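Local coordinates for RNA-dependent RNA Polymerase (Bombyx mori cytoplasmic polyhedrosis virus, PDB 6TZ0), which catalyses template-directed RNA synthesis in transcription and genome replication of a double-stranded RNA virus, probably making plus strands first and minus strands after core assembly, at residues L753-A756 and M757-L760; D893-L896 and L897-G901; F1181-L1184 and H1185-S1189. One frame throughout, in Å; residues are numbered along the deposited sequence.

Overall arrangement
The three contacts are local ones, each centred on one helix, and they follow one another along the chain. Contact 1 lies on helix 754-766, with its centre about 14 Å from the centre of the chain. It lies nearest the ATP-binding residues: the side chain of L753 is about 7 Å from that of R791 and about 9 Å from that of R147, two residues known to bind ATP, though none is bound to this chain here. Contacts 2 and 3 both lie in the C-terminal region of the polymerase, away from the ATP, UTP and magnesium sites. Their nearest atoms are about 12 Å apart. The centres of the three contacts are about 25 to 26 Å from one another, and none touches another.

Contact 1: residues L753-A756 and M757-L760; sequences LNLA and MMEL
N754, L755 and A756 offer their carbonyl oxygens to the amides of M758, E759 and L760. This is the i to i+4 pattern of an alpha-helix, and it forms the first turns of helix 754-766. M758 N to N754 O measures 3.0 Å. The next two bonds, E759 N to L755 O and L760 N to A756 O, are both 2.9 Å. L753, at the start of the segment, has positive phi (72°), and its side chain packs on W836 of a loop. This places the start of the helix near R791 and R147, which bind ATP in this polymerase.

The side chains spread to different sides of the helix. L755 and M758 lie on the exposed side, next to each other and pointing the same way. M758 has CG anti to its backbone N (chi1 -171°), and its chain runs straight until it bends at the thioether. M757 is buried instead. Its chain folds at both chi2 and chi3 and packs on L789, while its CG stays 3.8 Å from L753 O. A756 and L760 are also buried, against I750 and F142 respectively.

E759 reaches away from the helix on an extended chain. Its OE2 makes salt bridges with both R141 and R744, so one carboxylate oxygen ties this helix to two other parts of the chain. Across the two segments the apolar side chains meet at one point, where the methyl CE of M758 lies 3.7 Å from L755 CD1.

Contact 2: residues D893-L896 and L897-G901; sequences DDDL and LHEYG
D895 O accepts two backbone amides: E899 N at 3.0 Å, and H898 N at 3.2 Å in a weak bond. H898 N also bonds to D894 O at 2.9 Å, so it is shared between two carbonyls. These bonds belong to the short helix 894-899. D893 is its N-cap, and its OD1 accepts weakly from D895 N. At the other end G901, with positive phi, is the C-prime residue of a Schellman motif: G901 N bonds to H898 O, and F902 N pairs with L897 O.

L896 and Y900 run alongside each other on the buried side. L896 CD1 is 3.7 Å from Y900 CE2, and L896 O sits at the ring edge, 3.2 Å from Y900 CD2. The ring is fixed further by F850, edge-to-face, and by a hydrogen bond from its OH to E851 O.

On the exposed side the carboxylates of D895 and E899 approach with their planes 67° apart. D895 OD1 and E899 OE2 are 3.4 Å apart and both are acceptors. R853, which forms a salt bridge with D893, is a weak, long partner of D895, as R20 is of E899. These arginines probably offset part of the repulsion between the two acids.

Contact 3: residues F1181-L1184 and H1185-S1189; sequences FSYL and HILRS
Four i to i+4 bonds, from the amides of H1185, I1186, L1187 and R1188 to the carbonyls of F1181, S1182, Y1183 and L1184, form the last turns of helix 1174-1188. This is the helix of a beta-alpha-beta unit with strands 1162-1163 and 1196-1202. The straightest bond is L1187 N to Y1183 O, 3.0 Å long with an angle of 169° at the hydrogen.

The same two residues make the main side-chain contact. L1187 CD1 lies over one face of the Y1183 ring, 4.0 Å from its centroid, as a CH-pi contact. It sits nearer the phenol end, 3.6 Å from CZ. The Y1183 side chain leaves with CG opposite the backbone N (chi1 177°), and that of L1187 with CG opposite the carbonyl carbon; together these bring CD1 over the ring. Y1183 OH bonds to S1152 O.

I1186 turns to V1162 and L1198, one on each strand of the unit. H1185 stacks on F1024. S1189, the first residue to leave helical angles, turns its OG back to H1185 O at 2.9 Å. R1188 forms a salt bridge with E861. These buried polar groups thus find partners, S1189 OG within its own segment and Y1183 and R1188 outside the helix, while the Y1183 ring and L1187 CD1 supply the apolar side-chain contact between the two segments.

Contact 1: residues L753-A756 and M757-L760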
ATOM      1  N   LEU A 753       2.932  14.797 -23.997  1.00 64.07           N
ATOM      2  CA  LEU A 753       4.347  14.975 -24.351  1.00 64.07           C
ATOM      3  C   LEU A 753       4.964  16.253 -23.767  1.00 64.07           C
ATOM      4  O   LEU A 753       6.184  16.435 -23.805  1.00 64.07           O
ATOM      5  CB  LEU A 753       4.519  14.886 -25.880  1.00 64.07           C
ATOM      6  CG  LEU A 753       5.848  14.841 -26.631  1.00 64.07           C
ATOM      7  CD1 LEU A 753       5.719  13.936 -27.820  1.00 64.07           C
ATOM      8  CD2 LEU A 753       6.199  16.222 -27.121  1.00 64.07           C
ATOM      9  N   ASN A 754       4.139  17.120 -23.183  1.00 60.82           N
ATOM     10  CA  ASN A 754       4.628  18.064 -22.186  1.00 60.82           C
ATOM     11  C   ASN A 754       4.814  17.353 -20.852  1.00 60.82           C
ATOM     12  O   ASN A 754       5.795  17.592 -20.134  1.00 60.82           O
ATOM     13  CB  ASN A 754       3.638  19.221 -22.057  1.00 60.82           C
ATOM     14  CG  ASN A 754       4.170  20.374 -21.233  1.00 60.82           C
ATOM     15  OD1 ASN A 754       5.326  20.388 -20.814  1.00 60.82           O
ATOM     16  ND2 ASN A 754       3.309  21.348 -20.977  1.00 60.82           N
ATOM     17  N   LEU A 755       3.879  16.459 -20.520  1.00 58.66           N
ATOM     18  CA  LEU A 755       4.006  15.563 -19.380  1.00 58.66           C
ATOM     19  C   LEU A 755       5.217  14.647 -19.492  1.00 58.66           C
ATOM     20  O   LEU A 755       5.829  14.325 -18.468  1.00 58.66           O
ATOM     21  CB  LEU A 755       2.739  14.717 -19.241  1.00 58.66           C
ATOM     22  CG  LEU A 755       1.540  15.182 -18.405  1.00 58.66           C
ATOM     23  CD1 LEU A 755       1.922  15.238 -16.937  1.00 58.66           C
ATOM     24  CD2 LEU A 755       0.970  16.516 -18.856  1.00 58.66           C
ATOM     25  N   ALA A 756       5.581  14.235 -20.709  1.00 56.03           N
ATOM     26  CA  ALA A 756       6.769  13.411 -20.898  1.00 56.03           C
ATOM     27  C   ALA A 756       8.037  14.182 -20.570  1.00 56.03           C
ATOM     28  O   ALA A 756       8.953  13.642 -19.938  1.00 56.03           O
ATOM     29  CB  ALA A 756       6.823  12.894 -22.331  1.00 56.03           C
ATOM     30  N   MET A 757       8.107  15.449 -20.980  1.00 54.36           N
ATOM     31  CA  MET A 757       9.254  16.268 -20.616  1.00 54.36           C
ATOM     32  C   MET A 757       9.275  16.583 -19.132  1.00 54.36           C
ATOM     33  O   MET A 757      10.356  16.691 -18.549  1.00 54.36           O
ATOM     34  CB  MET A 757       9.276  17.559 -21.423  1.00 54.36           C
ATOM     35  CG  MET A 757       9.710  17.367 -22.844  1.00 54.36           C
ATOM     36  SD  MET A 757      11.353  16.638 -22.904  1.00 54.36           S
ATOM     37  CE  MET A 757      12.344  17.989 -22.285  1.00 54.36           C
ATOM     38  N   MET A 758       8.105  16.713 -18.502  1.00 53.51           N
ATOM     39  CA  MET A 758       8.077  16.939 -17.061  1.00 53.51           C
ATOM     40  C   MET A 758       8.565  15.709 -16.304  1.00 53.51           C
ATOM     41  O   MET A 758       9.301  15.834 -15.316  1.00 53.51           O
ATOM     42  CB  MET A 758       6.669  17.327 -16.613  1.00 53.51           C
ATOM     43  CG  MET A 758       6.600  17.793 -15.167  1.00 53.51           C
ATOM     44  SD  MET A 758       4.963  18.278 -14.595  1.00 53.51           S
ATOM     45  CE  MET A 758       4.204  16.681 -14.336  1.00 53.51           C
ATOM     46  N   GLU A 759       8.202  14.517 -16.780  1.00 50.45           N
ATOM     47  CA  GLU A 759       8.692  13.279 -16.181  1.00 50.45           C
ATOM     48  C   GLU A 759      10.193  13.118 -16.381  1.00 50.45           C
ATOM     49  O   GLU A 759      10.909  12.700 -15.459  1.00 50.45           O
ATOM     50  CB  GLU A 759       7.940  12.093 -16.778  1.00 50.45           C
ATOM     51  CG  GLU A 759       8.339  10.746 -16.224  1.00 50.45           C
ATOM     52  CD  GLU A 759       7.536   9.613 -16.829  1.00 50.45           C
ATOM     53  OE1 GLU A 759       6.675   9.883 -17.692  1.00 50.45           O
ATOM     54  OE2 GLU A 759       7.766   8.449 -16.442  1.00 50.45           O
ATOM     55  N   LEU A 760      10.687  13.459 -17.574  1.00 47.28           N
ATOM     56  CA  LEU A 760      12.117  13.372 -17.841  1.00 47.28           C
ATOM     57  C   LEU A 760      12.900  14.362 -16.986  1.00 47.28           C
ATOM     58  O   LEU A 760      13.955  14.014 -16.448  1.00 47.28           O
ATOM     59  CB  LEU A 760      12.378  13.584 -19.337  1.00 47.28           C
ATOM     60  CG  LEU A 760      13.736  13.322 -20.005  1.00 47.28           C
ATOM     61  CD1 LEU A 760      14.670  14.517 -19.961  1.00 47.28           C
ATOM     62  CD2 LEU A 760      14.414  12.119 -19.373  1.00 47.28           C
TER

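Contact 2: residues D893-L896 and L897-G901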
ATOM      1  N   ASP A 893      14.367  40.565 -31.070  1.00 62.28           N
ATOM      2  CA  ASP A 893      14.832  40.503 -32.438  1.00 62.28           C
ATOM      3  C   ASP A 893      14.091  39.315 -32.988  1.00 62.28           C
ATOM      4  O   ASP A 893      14.563  38.191 -32.875  1.00 62.28           O
ATOM      5  CB  ASP A 893      16.336  40.249 -32.475  1.00 62.28           C
ATOM      6  CG  ASP A 893      16.876  40.151 -33.886  1.00 62.28           C
ATOM      7  OD1 ASP A 893      16.181  40.597 -34.822  1.00 62.28           O
ATOM      8  OD2 ASP A 893      17.997  39.630 -34.063  1.00 62.28           O
ATOM      9  N   ASP A 894      12.928  39.548 -33.594  1.00 65.58           N
ATOM     10  CA  ASP A 894      12.181  38.394 -34.081  1.00 65.58           C
ATOM     11  C   ASP A 894      12.848  37.690 -35.259  1.00 65.58           C
ATOM     12  O   ASP A 894      12.514  36.535 -35.539  1.00 65.58           O
ATOM     13  CB  ASP A 894      10.770  38.833 -34.466  1.00 65.58           C
ATOM     14  CG  ASP A 894       9.940  39.222 -33.265  1.00 65.58           C
ATOM     15  OD1 ASP A 894      10.134  38.617 -32.191  1.00 65.58           O
ATOM     16  OD2 ASP A 894       9.111  40.147 -33.383  1.00 65.58           O
ATOM     17  N   ASP A 895      13.782  38.347 -35.946  1.00 64.31           N
ATOM     18  CA  ASP A 895      14.461  37.714 -37.074  1.00 64.31           C
ATOM     19  C   ASP A 895      15.411  36.622 -36.593  1.00 64.31           C
ATOM     20  O   ASP A 895      15.403  35.500 -37.117  1.00 64.31           O
ATOM     21  CB  ASP A 895      15.212  38.775 -37.879  1.00 64.31           C
ATOM     22  CG  ASP A 895      15.664  38.282 -39.245  1.00 64.31           C
ATOM     23  OD1 ASP A 895      15.369  37.127 -39.622  1.00 64.31           O
ATOM     24  OD2 ASP A 895      16.331  39.065 -39.951  1.00 64.31           O
ATOM     25  N   LEU A 896      16.240  36.938 -35.596  1.00 61.11           N
ATOM     26  CA  LEU A 896      17.146  35.945 -35.035  1.00 61.11           C
ATOM     27  C   LEU A 896      16.386  34.860 -34.287  1.00 61.11           C
ATOM     28  O   LEU A 896      16.800  33.698 -34.291  1.00 61.11           O
ATOM     29  CB  LEU A 896      18.156  36.632 -34.120  1.00 61.11           C
ATOM     30  CG  LEU A 896      19.264  35.763 -33.534  1.00 61.11           C
ATOM     31  CD1 LEU A 896      20.065  35.175 -34.660  1.00 61.11           C
ATOM     32  CD2 LEU A 896      20.156  36.579 -32.624  1.00 61.11           C
ATOM     33  N   LEU A 897      15.262  35.217 -33.667  1.00 62.40           N
ATOM     34  CA  LEU A 897      14.425  34.227 -33.001  1.00 62.40           C
ATOM     35  C   LEU A 897      13.721  33.328 -34.012  1.00 62.40           C
ATOM     36  O   LEU A 897      13.374  32.188 -33.691  1.00 62.40           O
ATOM     37  CB  LEU A 897      13.404  34.932 -32.100  1.00 62.40           C
ATOM     38  CG  LEU A 897      13.706  35.327 -30.642  1.00 62.40           C
ATOM     39  CD1 LEU A 897      13.824  34.117 -29.775  1.00 62.40           C
ATOM     40  CD2 LEU A 897      14.967  36.153 -30.480  1.00 62.40           C
ATOM     41  N   HIS A 898      13.506  33.827 -35.233  1.00 64.86           N
ATOM     42  CA  HIS A 898      12.943  33.016 -36.306  1.00 64.86           C
ATOM     43  C   HIS A 898      13.978  32.075 -36.907  1.00 64.86           C
ATOM     44  O   HIS A 898      13.655  30.934 -37.251  1.00 64.86           O
ATOM     45  CB  HIS A 898      12.364  33.922 -37.395  1.00 64.86           C
ATOM     46  CG  HIS A 898      11.801  33.176 -38.565  1.00 64.86           C
ATOM     47  ND1 HIS A 898      10.582  32.536 -38.525  1.00 64.86           N
ATOM     48  CD2 HIS A 898      12.302  32.950 -39.801  1.00 64.86           C
ATOM     49  CE1 HIS A 898      10.352  31.955 -39.687  1.00 64.86           C
ATOM     50  NE2 HIS A 898      11.380  32.191 -40.480  1.00 64.86           N
ATOM     51  N   GLU A 899      15.223  32.539 -37.043  1.00 63.10           N
ATOM     52  CA  GLU A 899      16.256  31.718 -37.672  1.00 63.10           C
ATOM     53  C   GLU A 899      16.673  30.544 -36.793  1.00 63.10           C
ATOM     54  O   GLU A 899      17.160  29.533 -37.308  1.00 63.10           O
ATOM     55  CB  GLU A 899      17.457  32.590 -38.028  1.00 63.10           C
ATOM     56  CG  GLU A 899      17.145  33.566 -39.148  1.00 63.10           C
ATOM     57  CD  GLU A 899      18.274  34.532 -39.439  1.00 63.10           C
ATOM     58  OE1 GLU A 899      19.260  34.549 -38.681  1.00 63.10           O
ATOM     59  OE2 GLU A 899      18.168  35.284 -40.430  1.00 63.10           O
ATOM     60  N   TYR A 900      16.497  30.652 -35.476  1.00 58.68           N
ATOM     61  CA  TYR A 900      16.660  29.501 -34.601  1.00 58.68           C
ATOM     62  C   TYR A 900      15.388  28.680 -34.459  1.00 58.68           C
ATOM     63  O   TYR A 900      15.447  27.560 -33.945  1.00 58.68           O
ATOM     64  CB  TYR A 900      17.110  29.923 -33.203  1.00 58.68           C
ATOM     65  CG  TYR A 900      18.549  30.343 -33.056  1.00 58.68           C
ATOM     66  CD1 TYR A 900      19.561  29.400 -33.012  1.00 58.68           C
ATOM     67  CD2 TYR A 900      18.889  31.676 -32.896  1.00 58.68           C
ATOM     68  CE1 TYR A 900      20.877  29.778 -32.857  1.00 58.68           C
ATOM     69  CE2 TYR A 900      20.202  32.061 -32.739  1.00 58.68           C
ATOM     70  CZ  TYR A 900      21.188  31.113 -32.716  1.00 58.68           C
ATOM     71  OH  TYR A 900      22.492  31.504 -32.561  1.00 58.68           O
ATOM     72  N   GLY A 901      14.243  29.209 -34.870  1.00 62.24           N
ATOM     73  CA  GLY A 901      13.016  28.443 -34.813  1.00 62.24           C
ATOM     74  C   GLY A 901      12.290  28.491 -33.492  1.00 62.24           C
ATOM     75  O   GLY A 901      11.539  27.565 -33.176  1.00 62.24           O
TER

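Contact 3: residues F1181-L1184 and H1185-S1189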
ATOM      1  N   PHE A1181      16.733  37.725  -8.445  1.00 45.12           N
ATOM      2  CA  PHE A1181      17.504  37.932  -9.676  1.00 45.12           C
ATOM      3  C   PHE A1181      18.927  37.410  -9.542  1.00 45.12           C
ATOM      4  O   PHE A1181      19.383  36.586 -10.350  1.00 45.12           O
ATOM      5  CB  PHE A1181      17.563  39.417 -10.035  1.00 45.12           C
ATOM      6  CG  PHE A1181      16.292  39.979 -10.586  1.00 45.12           C
ATOM      7  CD1 PHE A1181      15.217  39.168 -10.899  1.00 45.12           C
ATOM      8  CD2 PHE A1181      16.201  41.334 -10.841  1.00 45.12           C
ATOM      9  CE1 PHE A1181      14.066  39.706 -11.419  1.00 45.12           C
ATOM     10  CE2 PHE A1181      15.060  41.874 -11.368  1.00 45.12           C
ATOM     11  CZ  PHE A1181      13.992  41.055 -11.666  1.00 45.12           C
ATOM     12  N   SER A1182      19.618  37.848  -8.491  1.00 42.41           N
ATOM     13  CA  SER A1182      20.996  37.433  -8.260  1.00 42.41           C
ATOM     14  C   SER A1182      21.103  35.938  -7.971  1.00 42.41           C
ATOM     15  O   SER A1182      22.006  35.270  -8.481  1.00 42.41           O
ATOM     16  CB  SER A1182      21.577  38.254  -7.117  1.00 42.41           C
ATOM     17  OG  SER A1182      20.872  37.996  -5.923  1.00 42.41           O
ATOM     18  N   TYR A1183      20.158  35.389  -7.206  1.00 39.99           N
ATOM     19  CA  TYR A1183      20.207  33.982  -6.811  1.00 39.99           C
ATOM     20  C   TYR A1183      20.016  33.055  -8.002  1.00 39.99           C
ATOM     21  O   TYR A1183      20.785  32.100  -8.191  1.00 39.99           O
ATOM     22  CB  TYR A1183      19.140  33.728  -5.749  1.00 39.99           C
ATOM     23  CG  TYR A1183      19.004  32.303  -5.284  1.00 39.99           C
ATOM     24  CD1 TYR A1183      19.970  31.722  -4.482  1.00 39.99           C
ATOM     25  CD2 TYR A1183      17.879  31.560  -5.599  1.00 39.99           C
ATOM     26  CE1 TYR A1183      19.839  30.434  -4.040  1.00 39.99           C
ATOM     27  CE2 TYR A1183      17.739  30.272  -5.164  1.00 39.99           C
ATOM     28  CZ  TYR A1183      18.721  29.715  -4.383  1.00 39.99           C
ATOM     29  OH  TYR A1183      18.585  28.425  -3.942  1.00 39.99           O
ATOM     30  N   LEU A1184      19.001  33.330  -8.820  1.00 40.11           N
ATOM     31  CA  LEU A1184      18.748  32.510  -9.996  1.00 40.11           C
ATOM     32  C   LEU A1184      19.839  32.665 -11.045  1.00 40.11           C
ATOM     33  O   LEU A1184      20.162  31.690 -11.733  1.00 40.11           O
ATOM     34  CB  LEU A1184      17.380  32.851 -10.579  1.00 40.11           C
ATOM     35  CG  LEU A1184      16.140  32.093 -10.100  1.00 40.11           C
ATOM     36  CD1 LEU A1184      15.837  32.297  -8.645  1.00 40.11           C
ATOM     37  CD2 LEU A1184      14.984  32.593 -10.899  1.00 40.11           C
ATOM     38  N   HIS A1185      20.440  33.856 -11.168  1.00 41.18           N
ATOM     39  CA  HIS A1185      21.553  33.993 -12.103  1.00 41.18           C
ATOM     40  C   HIS A1185      22.788  33.240 -11.633  1.00 41.18           C
ATOM     41  O   HIS A1185      23.521  32.677 -12.452  1.00 41.18           O
ATOM     42  CB  HIS A1185      21.896  35.460 -12.322  1.00 41.18           C
ATOM     43  CG  HIS A1185      23.019  35.673 -13.288  1.00 41.18           C
ATOM     44  ND1 HIS A1185      24.335  35.747 -12.891  1.00 41.18           N
ATOM     45  CD2 HIS A1185      23.027  35.802 -14.635  1.00 41.18           C
ATOM     46  CE1 HIS A1185      25.104  35.931 -13.948  1.00 41.18           C
ATOM     47  NE2 HIS A1185      24.334  35.965 -15.019  1.00 41.18           N
ATOM     48  N   ILE A1186      23.046  33.227 -10.327  1.00 41.18           N
ATOM     49  CA  ILE A1186      24.235  32.543  -9.840  1.00 41.18           C
ATOM     50  C   ILE A1186      24.067  31.030  -9.930  1.00 41.18           C
ATOM     51  O   ILE A1186      24.997  30.326 -10.332  1.00 41.18           O
ATOM     52  CB  ILE A1186      24.582  33.030  -8.423  1.00 41.18           C
ATOM     53  CG1 ILE A1186      25.105  34.461  -8.508  1.00 41.18           C
ATOM     54  CG2 ILE A1186      25.644  32.172  -7.782  1.00 41.18           C
ATOM     55  CD1 ILE A1186      25.139  35.175  -7.198  1.00 41.18           C
ATOM     56  N   LEU A1187      22.872  30.509  -9.625  1.00 40.73           N
ATOM     57  CA  LEU A1187      22.640  29.077  -9.828  1.00 40.73           C
ATOM     58  C   LEU A1187      22.609  28.691 -11.302  1.00 40.73           C
ATOM     59  O   LEU A1187      22.962  27.560 -11.648  1.00 40.73           O
ATOM     60  CB  LEU A1187      21.334  28.629  -9.186  1.00 40.73           C
ATOM     61  CG  LEU A1187      21.188  28.482  -7.682  1.00 40.73           C
ATOM     62  CD1 LEU A1187      19.756  28.121  -7.401  1.00 40.73           C
ATOM     63  CD2 LEU A1187      22.114  27.409  -7.160  1.00 40.73           C
ATOM     64  N   ARG A1188      22.188  29.602 -12.178  1.00 44.79           N
ATOM     65  CA  ARG A1188      22.031  29.263 -13.587  1.00 44.79           C
ATOM     66  C   ARG A1188      23.377  29.125 -14.295  1.00 44.79           C
ATOM     67  O   ARG A1188      23.476  28.399 -15.289  1.00 44.79           O
ATOM     68  CB  ARG A1188      21.140  30.326 -14.243  1.00 44.79           C
ATOM     69  CG  ARG A1188      20.770  30.160 -15.708  1.00 44.79           C
ATOM     70  CD  ARG A1188      21.595  31.077 -16.575  1.00 44.79           C
ATOM     71  NE  ARG A1188      21.186  31.045 -17.973  1.00 44.79           N
ATOM     72  CZ  ARG A1188      20.273  31.847 -18.503  1.00 44.79           C
ATOM     73  NH1 ARG A1188      19.673  32.758 -17.755  1.00 44.79           N
ATOM     74  NH2 ARG A1188      19.970  31.748 -19.789  1.00 44.79           N
ATOM     75  N   SER A1189      24.423  29.770 -13.792  1.00 41.92           N
ATOM     76  CA  SER A1189      25.685  29.894 -14.516  1.00 41.92           C
ATOM     77  C   SER A1189      26.875  29.574 -13.627  1.00 41.92           C
ATOM     78  O   SER A1189      27.820  30.353 -13.522  1.00 41.92           O
ATOM     79  CB  SER A1189      25.829  31.290 -15.095  1.00 41.92           C
ATOM     80  OG  SER A1189      25.910  32.254 -14.068  1.00 41.92           O
TER